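Local coordinates for protein agmatine ureohydrolase (Thermoplasma volcanium GSS1, PDB 3PZL) that probably hydrolyses agmatine to putrescine and urea, as an arginase-family enzyme with two manganese ions bound in each subunit, at residues F40-D45 with E97-T102; I116-G121 with K288-F293; S125-A130 with A161-R166. All coordinates share one frame; numbering follows the deposited sequence.

Contact 1: F40-D45 with E97-T102; sequences FGIPFD and EYVIDT
Y98 O is held twice by T102, one turn further along the helix that turns V99 against I42 and F44. The hydroxyl T102 OG1 donates to Y98 O at 2.6 Å, tilted 23° from the carbonyl plane, and T102 N adds a weak bond to the same oxygen. This ties the threonine hydroxyl back to its own helix, where OG1 also lies over the centre of the Y98 ring, 3.9 Å above its plane. No hydrogen bond links 40-45 to 97-102, which meet through three buried apolar side chains. V99 divides its two methyls between two partners. V99 CG1, anti to the backbone N (chi1 167°), meets I42 CG2 at 3.7 Å; I42 and V99 reach past one another, each running the other way. V99 CG2 approaches the F44 ring obliquely, 3.9 Å from F44 CD1 and nearly as close to F44 CG. Between the two partners, P43 is the centre of an inverse gamma turn, with a weak bond from F44 N to I42 O; the side chains of I42 and F44 on either side of it both start toward the helix. I126 touches I42 and V99, and M90 packs on V99 and T102. The F40 ring meets F20 of the second subunit. Helix 96-112 joins strand 84-90 to strand 116-121, with strand 37-42 lying between those two in the sheet; the contact is thus typical of a beta-alpha-beta crossover packing its helix over the strand it spans, in the alpha/beta fold of the arginase family.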
loop_
_atom_site.group_PDB
_atom_site.type_symbol
_atom_site.label_atom_id
_atom_site.label_comp_id
_atom_site.label_asym_id
_atom_site.label_seq_id
_atom_site.Cartn_x
_atom_site.Cartn_y
_atom_site.Cartn_z
ATOM N N PHE B 40 1.998 -10.952 -27.418
ATOM C CA PHE B 40 2.661 -9.671 -27.519
ATOM C C PHE B 40 1.945 -8.589 -26.725
ATOM O O PHE B 40 0.730 -8.597 -26.592
ATOM C CB PHE B 40 2.856 -9.252 -28.992
ATOM C CG PHE B 40 1.576 -9.095 -29.763
ATOM C CD1 PHE B 40 1.036 -10.160 -30.463
ATOM C CD2 PHE B 40 0.915 -7.871 -29.787
ATOM C CE1 PHE B 40 -0.153 -10.008 -31.164
ATOM C CE2 PHE B 40 -0.254 -7.720 -30.490
ATOM C CZ PHE B 40 -0.789 -8.782 -31.179
ATOM N N GLY B 41 2.734 -7.662 -26.201
ATOM C CA GLY B 41 2.209 -6.593 -25.403
ATOM C C GLY B 41 2.142 -5.282 -26.133
ATOM O O GLY B 41 2.983 -4.973 -26.976
ATOM N N ILE B 42 1.131 -4.498 -25.780
ATOM C CA ILE B 42 0.965 -3.155 -26.295
ATOM C C ILE B 42 0.679 -2.237 -25.102
ATOM O O ILE B 42 -0.421 -2.214 -24.585
ATOM C CB ILE B 42 -0.145 -3.170 -27.375
ATOM C CG1 ILE B 42 0.444 -3.783 -28.650
ATOM C CG2 ILE B 42 -0.735 -1.775 -27.644
ATOM C CD1 ILE B 42 -0.557 -4.275 -29.589
ATOM N N PRO B 43 1.690 -1.503 -24.631
ATOM C CA PRO B 43 1.561 -0.709 -23.423
ATOM C C PRO B 43 0.973 0.667 -23.683
ATOM O O PRO B 43 1.685 1.674 -23.619
ATOM C CB PRO B 43 3.008 -0.590 -22.927
ATOM C CG PRO B 43 3.869 -1.027 -24.060
ATOM C CD PRO B 43 3.028 -1.380 -25.221
ATOM N N PHE B 44 -0.313 0.723 -23.980
ATOM C CA PHE B 44 -0.927 1.995 -24.340
ATOM C C PHE B 44 -2.117 2.313 -23.456
ATOM O O PHE B 44 -2.923 1.455 -23.129
ATOM C CB PHE B 44 -1.318 2.052 -25.812
ATOM C CG PHE B 44 -2.104 3.268 -26.161
ATOM C CD1 PHE B 44 -1.454 4.445 -26.479
ATOM C CD2 PHE B 44 -3.500 3.241 -26.161
ATOM C CE1 PHE B 44 -2.169 5.572 -26.803
ATOM C CE2 PHE B 44 -4.215 4.363 -26.479
ATOM C CZ PHE B 44 -3.549 5.528 -26.801
ATOM N N ASP B 45 -2.258 3.588 -23.130
ATOM C CA ASP B 45 -3.001 3.967 -21.945
ATOM C C ASP B 45 -3.651 5.316 -22.097
ATOM O O ASP B 45 -4.474 5.703 -21.265
ATOM C CB ASP B 45 -1.984 4.097 -20.811
ATOM C CG ASP B 45 -2.563 3.760 -19.518
ATOM O OD1 ASP B 45 -3.825 3.698 -19.488
ATOM O OD2 ASP B 45 -1.781 3.563 -18.538
ATOM N N GLU B 97 -4.424 6.621 -32.825
ATOM C CA GLU B 97 -4.454 6.197 -34.226
ATOM C C GLU B 97 -3.195 5.437 -34.567
ATOM O O GLU B 97 -3.273 4.381 -35.162
ATOM C CB GLU B 97 -4.621 7.369 -35.190
ATOM C CG GLU B 97 -6.043 7.940 -35.303
ATOM C CD GLU B 97 -6.053 9.503 -35.207
ATOM O OE1 GLU B 97 -5.013 10.162 -35.519
ATOM O OE2 GLU B 97 -7.103 10.078 -34.797
ATOM N N TYR B 98 -2.036 5.957 -34.181
ATOM C CA TYR B 98 -0.773 5.263 -34.450
ATOM C C TYR B 98 -0.669 3.835 -33.887
ATOM O O TYR B 98 -0.100 2.947 -34.548
ATOM C CB TYR B 98 0.426 6.092 -33.993
ATOM C CG TYR B 98 1.757 5.410 -34.229
ATOM C CD1 TYR B 98 2.247 5.204 -35.526
ATOM C CD2 TYR B 98 2.522 4.961 -33.148
ATOM C CE1 TYR B 98 3.470 4.562 -35.739
ATOM C CE2 TYR B 98 3.748 4.331 -33.346
ATOM C CZ TYR B 98 4.218 4.134 -34.642
ATOM O OH TYR B 98 5.435 3.501 -34.813
ATOM N N VAL B 99 -1.194 3.611 -32.681
ATOM C CA VAL B 99 -1.175 2.275 -32.080
ATOM C C VAL B 99 -2.166 1.335 -32.790
ATOM O O VAL B 99 -1.785 0.269 -33.279
ATOM C CB VAL B 99 -1.434 2.321 -30.563
ATOM C CG1 VAL B 99 -1.725 0.937 -30.031
ATOM C CG2 VAL B 99 -0.241 2.881 -29.826
ATOM N N ILE B 100 -3.421 1.755 -32.882
ATOM C CA ILE B 100 -4.433 1.001 -33.609
ATOM C C ILE B 100 -3.986 0.584 -35.008
ATOM O O ILE B 100 -4.278 -0.536 -35.436
ATOM C CB ILE B 100 -5.739 1.776 -33.730
ATOM C CG1 ILE B 100 -6.322 2.031 -32.360
ATOM C CG2 ILE B 100 -6.759 0.999 -34.535
ATOM C CD1 ILE B 100 -7.573 2.848 -32.426
ATOM N N ASP B 101 -3.303 1.475 -35.729
ATOM C CA ASP B 101 -2.766 1.150 -37.057
ATOM C C ASP B 101 -1.660 0.149 -36.908
ATOM O O ASP B 101 -1.486 -0.691 -37.765
ATOM C CB ASP B 101 -2.201 2.374 -37.773
ATOM C CG ASP B 101 -3.266 3.360 -38.153
ATOM O OD1 ASP B 101 -4.458 3.042 -37.989
ATOM O OD2 ASP B 101 -2.903 4.465 -38.607
ATOM N N THR B 102 -0.909 0.225 -35.819
ATOM C CA THR B 102 0.205 -0.695 -35.634
ATOM C C THR B 102 -0.331 -2.082 -35.328
ATOM O O THR B 102 0.151 -3.073 -35.883
ATOM C CB THR B 102 1.166 -0.246 -34.515
ATOM O OG1 THR B 102 1.707 1.056 -34.817
ATOM C CG2 THR B 102 2.289 -1.254 -34.363
#

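Contact 2: I116-G121 with K288-F293; sequences IPIMLG and KLLQVF
I118 and L290, with I116 and F293, make up this buried, wholly apolar contact; no hydrogen bond passes between the segments. L290 CD1 fits against two branches of I118, 3.5 Å from I118 CD1 and equally far from I118 CG2. The leucine CG lies anti to the backbone N (chi1 151°), which carries this methyl out to the strand. One helical turn on, F293 is met at its ring edge: I116 CG2 lies near the ring plane, 4.1 Å from both F293 CE2 and F293 CZ. I118 CD1 comes to the same ring obliquely and from farther off, 4.4 Å from F293 CD2, and so bridges the two helix residues. The polar interactions belong to another side of the helix. K288 NZ donates to Q291 OE1 at 3.1 Å, almost in line with the C=O bond (170°), and also forms a salt bridge with E72. Q291 NE2 is bound in turn by E69 O and Y65 OH, consistent with an amide held in one orientation. The short axes run antiparallel at 172° and 11.2 Å apart, as befits a helix covering a parallel sheet. Strand 116-121 is hydrogen-bonded between strands 37-42 and 265-271; helix 281-303 lies over them, with F293 stacked on F268, L290 touching I270, and helix 251-261 packed alongside through I258.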
loop_
_atom_site.group_PDB
_atom_site.type_symbol
_atom_site.label_atom_id
_atom_site.label_comp_id
_atom_site.label_asym_id
_atom_site.label_seq_id
_atom_site.Cartn_x
_atom_site.Cartn_y
_atom_site.Cartn_z
ATOM N N ILE B 116 -1.873 -17.662 -34.194
ATOM C CA ILE B 116 -2.928 -17.082 -33.336
ATOM C C ILE B 116 -2.417 -15.985 -32.400
ATOM O O ILE B 116 -1.689 -16.265 -31.434
ATOM C CB ILE B 116 -3.669 -18.157 -32.570
ATOM C CG1 ILE B 116 -4.517 -18.933 -33.553
ATOM C CG2 ILE B 116 -4.600 -17.560 -31.574
ATOM C CD1 ILE B 116 -5.001 -20.203 -33.028
ATOM N N PRO B 117 -2.788 -14.728 -32.694
ATOM C CA PRO B 117 -2.330 -13.579 -31.924
ATOM C C PRO B 117 -2.984 -13.498 -30.538
ATOM O O PRO B 117 -4.201 -13.555 -30.442
ATOM C CB PRO B 117 -2.747 -12.382 -32.801
ATOM C CG PRO B 117 -3.861 -12.882 -33.620
ATOM C CD PRO B 117 -3.535 -14.320 -33.900
ATOM N N ILE B 118 -2.170 -13.374 -29.489
ATOM C CA ILE B 118 -2.687 -13.124 -28.148
ATOM C C ILE B 118 -2.185 -11.768 -27.698
ATOM O O ILE B 118 -1.018 -11.620 -27.313
ATOM C CB ILE B 118 -2.246 -14.196 -27.152
ATOM C CG1 ILE B 118 -2.708 -15.575 -27.636
ATOM C CG2 ILE B 118 -2.790 -13.882 -25.757
ATOM C CD1 ILE B 118 -2.219 -16.669 -26.775
HETATM N N MSE B 119 -3.058 -10.773 -27.739
HETATM C CA MSE B 119 -2.627 -9.439 -27.464
HETATM C C MSE B 119 -2.874 -9.023 -26.017
HETATM O O MSE B 119 -3.992 -8.891 -25.570
HETATM C CB MSE B 119 -3.263 -8.483 -28.426
HETATM C CG MSE B 119 -2.931 -7.073 -28.158
HETATM SE SE MSE B 119 -3.741 -5.969 -29.533
HETATM C CE MSE B 119 -5.640 -6.431 -29.286
ATOM N N LEU B 120 -1.785 -8.841 -25.284
ATOM C CA LEU B 120 -1.850 -8.287 -23.960
ATOM C C LEU B 120 -1.759 -6.784 -24.096
ATOM O O LEU B 120 -0.797 -6.246 -24.692
ATOM C CB LEU B 120 -0.675 -8.780 -23.106
ATOM C CG LEU B 120 -0.547 -10.279 -22.959
ATOM C CD1 LEU B 120 0.494 -10.597 -21.882
ATOM C CD2 LEU B 120 -1.933 -10.846 -22.614
ATOM N N GLY B 121 -2.728 -6.095 -23.516
ATOM C CA GLY B 121 -2.730 -4.685 -23.652
ATOM C C GLY B 121 -2.771 -3.924 -22.365
ATOM O O GLY B 121 -2.595 -4.480 -21.293
ATOM N N LYS B 288 -3.781 -16.700 -15.879
ATOM C CA LYS B 288 -4.508 -17.959 -15.885
ATOM C C LYS B 288 -5.490 -18.047 -17.075
ATOM O O LYS B 288 -5.552 -19.026 -17.798
ATOM C CB LYS B 288 -5.234 -18.121 -14.553
ATOM C CG LYS B 288 -5.728 -19.471 -14.283
ATOM C CD LYS B 288 -4.566 -20.459 -14.310
ATOM C CE LYS B 288 -5.059 -21.820 -14.703
ATOM N NZ LYS B 288 -4.033 -22.849 -14.349
ATOM N N LEU B 289 -6.235 -16.979 -17.298
ATOM C CA LEU B 289 -7.121 -16.872 -18.461
ATOM C C LEU B 289 -6.403 -17.095 -19.791
ATOM O O LEU B 289 -6.990 -17.598 -20.744
ATOM C CB LEU B 289 -7.811 -15.513 -18.468
ATOM C CG LEU B 289 -8.966 -15.365 -17.474
ATOM C CD1 LEU B 289 -9.456 -13.928 -17.528
ATOM C CD2 LEU B 289 -10.111 -16.370 -17.729
ATOM N N LEU B 290 -5.128 -16.732 -19.858
ATOM C CA LEU B 290 -4.356 -16.947 -21.084
ATOM C C LEU B 290 -3.943 -18.409 -21.200
ATOM O O LEU B 290 -3.834 -18.932 -22.294
ATOM C CB LEU B 290 -3.129 -16.020 -21.109
ATOM C CG LEU B 290 -1.892 -16.489 -21.851
ATOM C CD1 LEU B 290 -2.171 -16.356 -23.313
ATOM C CD2 LEU B 290 -0.728 -15.639 -21.433
ATOM N N GLN B 291 -3.703 -19.061 -20.069
ATOM C CA GLN B 291 -3.389 -20.470 -20.090
ATOM C C GLN B 291 -4.611 -21.208 -20.561
ATOM O O GLN B 291 -4.528 -22.088 -21.421
ATOM C CB GLN B 291 -3.008 -20.973 -18.701
ATOM C CG GLN B 291 -1.588 -20.664 -18.295
ATOM C CD GLN B 291 -1.081 -21.612 -17.231
ATOM O OE1 GLN B 291 -1.814 -22.010 -16.302
ATOM N NE2 GLN B 291 0.184 -21.990 -17.358
ATOM N N VAL B 292 -5.755 -20.826 -20.002
ATOM C CA VAL B 292 -7.017 -21.471 -20.306
ATOM C C VAL B 292 -7.361 -21.412 -21.802
ATOM O O VAL B 292 -7.852 -22.383 -22.373
ATOM C CB VAL B 292 -8.152 -20.882 -19.438
ATOM C CG1 VAL B 292 -9.527 -21.123 -20.052
ATOM C CG2 VAL B 292 -8.091 -21.466 -18.077
ATOM N N PHE B 293 -7.118 -20.282 -22.439
ATOM C CA PHE B 293 -7.385 -20.187 -23.852
ATOM C C PHE B 293 -6.535 -21.160 -24.655
ATOM O O PHE B 293 -7.069 -21.950 -25.445
ATOM C CB PHE B 293 -7.140 -18.782 -24.332
ATOM C CG PHE B 293 -7.181 -18.644 -25.801
ATOM C CD1 PHE B 293 -8.367 -18.372 -26.446
ATOM C CD2 PHE B 293 -6.042 -18.780 -26.550
ATOM C CE1 PHE B 293 -8.403 -18.214 -27.817
ATOM C CE2 PHE B 293 -6.081 -18.640 -27.928
ATOM C CZ PHE B 293 -7.255 -18.345 -28.556
#

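Contact 3: S125-A130 with A161-R166; sequences SITVGA and ACVTRR
T127 and V128 meet V163 and R166 in a small apolar helix-to-helix contact beside the dimanganese site of the arginase fold. Helix 126-132 starts shortly after the manganese ligand H124, and helix 163-171 is preceded by C162 at its N-cap position. Residues near the starts of both helices face each other. V163 is the central residue. Its CG1 takes the crowded position between the backbone N and the carbonyl carbon (chi1 50°), which sends CG2 anti to N and across to the other helix. There V163 CG2 meets V128 CG2 at 3.9 Å. V128 CG2 also lies 4.1 Å from V163 CA, so the methyl rests on the backbone of the helix as well as on a side chain. The metal is close: the side chain of V163 is about 4 Å from a manganese ion and touches H124 and D148, while T164 is hydrogen-bonded through the backbone to D148, another ligand. V163 is therefore an apolar second-shell neighbour of the cluster, packed between its ligands and helix 126-132. T127 turns its polar branch elsewhere, OG1 bonding to D269 and S227, and gives V163 only its carbon side. R166 likewise contributes the base of its side chain; bends at chi2 and chi3 carry the guanidinium away, to D169 through NH1 and to the carbonyl of K157 through NE. Two CB atoms complete the contact: T127 CB sits 4.2 Å from V163 CG2, and R166 CB sits 4.2 Å from V128 CG2.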
loop_
_atom_site.group_PDB
_atom_site.type_symbol
_atom_site.label_atom_id
_atom_site.label_comp_id
_atom_site.label_asym_id
_atom_site.label_seq_id
_atom_site.Cartn_x
_atom_site.Cartn_y
_atom_site.Cartn_z
ATOM N N SER B 125 -8.946 0.105 -26.439
ATOM C CA SER B 125 -9.010 0.643 -27.774
ATOM C C SER B 125 -8.009 -0.013 -28.703
ATOM O O SER B 125 -8.116 0.145 -29.908
ATOM C CB SER B 125 -8.811 2.144 -27.766
ATOM O OG SER B 125 -7.560 2.463 -27.176
ATOM N N ILE B 126 -7.053 -0.767 -28.178
ATOM C CA ILE B 126 -6.166 -1.502 -29.057
ATOM C C ILE B 126 -6.886 -2.580 -29.864
ATOM O O ILE B 126 -6.403 -2.985 -30.921
ATOM C CB ILE B 126 -5.017 -2.104 -28.300
ATOM C CG1 ILE B 126 -5.506 -3.086 -27.237
ATOM C CG2 ILE B 126 -4.205 -1.001 -27.653
ATOM C CD1 ILE B 126 -4.404 -3.850 -26.536
ATOM N N THR B 127 -8.027 -3.043 -29.337
ATOM C CA THR B 127 -8.890 -4.064 -29.961
ATOM C C THR B 127 -9.400 -3.637 -31.333
ATOM O O THR B 127 -9.439 -4.428 -32.250
ATOM C CB THR B 127 -10.066 -4.438 -29.020
ATOM O OG1 THR B 127 -9.550 -5.191 -27.934
ATOM C CG2 THR B 127 -11.074 -5.298 -29.678
ATOM N N VAL B 128 -9.762 -2.373 -31.465
ATOM C CA VAL B 128 -10.174 -1.818 -32.742
ATOM C C VAL B 128 -9.221 -2.292 -33.859
ATOM O O VAL B 128 -9.661 -2.782 -34.907
ATOM C CB VAL B 128 -10.261 -0.269 -32.675
ATOM C CG1 VAL B 128 -10.591 0.335 -34.017
ATOM C CG2 VAL B 128 -11.283 0.164 -31.625
ATOM N N GLY B 129 -7.920 -2.178 -33.614
ATOM C CA GLY B 129 -6.918 -2.574 -34.575
ATOM C C GLY B 129 -7.219 -3.962 -35.051
ATOM O O GLY B 129 -7.527 -4.173 -36.221
ATOM N N ALA B 130 -7.168 -4.905 -34.126
ATOM C CA ALA B 130 -7.410 -6.299 -34.423
ATOM C C ALA B 130 -8.724 -6.522 -35.205
ATOM O O ALA B 130 -8.766 -7.355 -36.109
ATOM C CB ALA B 130 -7.365 -7.110 -33.141
ATOM N N ALA B 161 -13.743 4.235 -24.728
ATOM C CA ALA B 161 -15.148 4.090 -24.400
ATOM C C ALA B 161 -16.014 4.031 -25.671
ATOM O O ALA B 161 -17.245 4.120 -25.602
ATOM C CB ALA B 161 -15.576 5.244 -23.514
ATOM N N CYS B 162 -15.365 3.880 -26.824
ATOM C CA CYS B 162 -16.040 3.887 -28.112
ATOM C C CYS B 162 -15.691 2.641 -28.906
ATOM O O CYS B 162 -16.126 2.502 -30.062
ATOM C CB CYS B 162 -15.607 5.098 -28.924
ATOM S SG CYS B 162 -15.830 6.676 -28.138
ATOM N N VAL B 163 -14.912 1.740 -28.295
ATOM C CA VAL B 163 -14.442 0.546 -28.997
ATOM C C VAL B 163 -15.581 -0.226 -29.701
ATOM O O VAL B 163 -15.457 -0.577 -30.874
ATOM C CB VAL B 163 -13.518 -0.357 -28.122
ATOM C CG1 VAL B 163 -14.133 -0.628 -26.846
ATOM C CG2 VAL B 163 -13.210 -1.679 -28.806
ATOM N N THR B 164 -16.690 -0.458 -29.007
ATOM C CA THR B 164 -17.789 -1.222 -29.598
ATOM C C THR B 164 -18.363 -0.507 -30.803
ATOM O O THR B 164 -18.726 -1.139 -31.775
ATOM C CB THR B 164 -18.925 -1.532 -28.592
ATOM O OG1 THR B 164 -18.394 -2.247 -27.469
ATOM C CG2 THR B 164 -19.989 -2.401 -29.252
ATOM N N ARG B 165 -18.440 0.814 -30.728
ATOM C CA ARG B 165 -19.020 1.597 -31.787
ATOM C C ARG B 165 -18.186 1.461 -33.033
ATOM O O ARG B 165 -18.699 1.164 -34.105
ATOM C CB ARG B 165 -19.077 3.051 -31.385
ATOM C CG ARG B 165 -19.968 3.868 -32.280
ATOM C CD ARG B 165 -21.362 3.960 -31.718
ATOM N NE ARG B 165 -22.277 4.483 -32.729
ATOM C CZ ARG B 165 -23.428 5.102 -32.473
ATOM N NH1 ARG B 165 -23.830 5.305 -31.213
ATOM N NH2 ARG B 165 -24.181 5.524 -33.486
ATOM N N ARG B 166 -16.890 1.681 -32.879
ATOM C CA ARG B 166 -15.943 1.526 -33.974
ATOM C C ARG B 166 -15.942 0.094 -34.519
ATOM O O ARG B 166 -15.602 -0.126 -35.691
ATOM C CB ARG B 166 -14.545 1.961 -33.519
ATOM C CG ARG B 166 -13.916 3.150 -34.270
ATOM C CD ARG B 166 -14.897 4.220 -34.738
ATOM N NE ARG B 166 -15.230 5.121 -33.647
ATOM C CZ ARG B 166 -16.456 5.571 -33.391
ATOM N NH1 ARG B 166 -17.491 5.192 -34.145
ATOM N NH2 ARG B 166 -16.645 6.387 -32.364
#

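Overall arrangement
All three contacts belong to one alpha/beta domain built on a parallel sheet. Contacts 1 and 2, centres about 16 Å apart, share it directly: strands 37-42 and 116-121 are neighbours, joined by F40 O to L120 N and I42 N to L120 O. Helices 96-112 and 126-132 cover one face, helix 281-303 the other. The centre of contact 3 is about 11 Å from that of contact 1 and about 18 Å from that of contact 2; I126 touches I42, selenomethionine M119 and G121. Contact 1 closes first along the chain; contact 3 is nested within the loop closed by contact 2. Contact 2 lies away from the annotated sites, contact 3 abuts the dimanganese site, and contact 1 touches both.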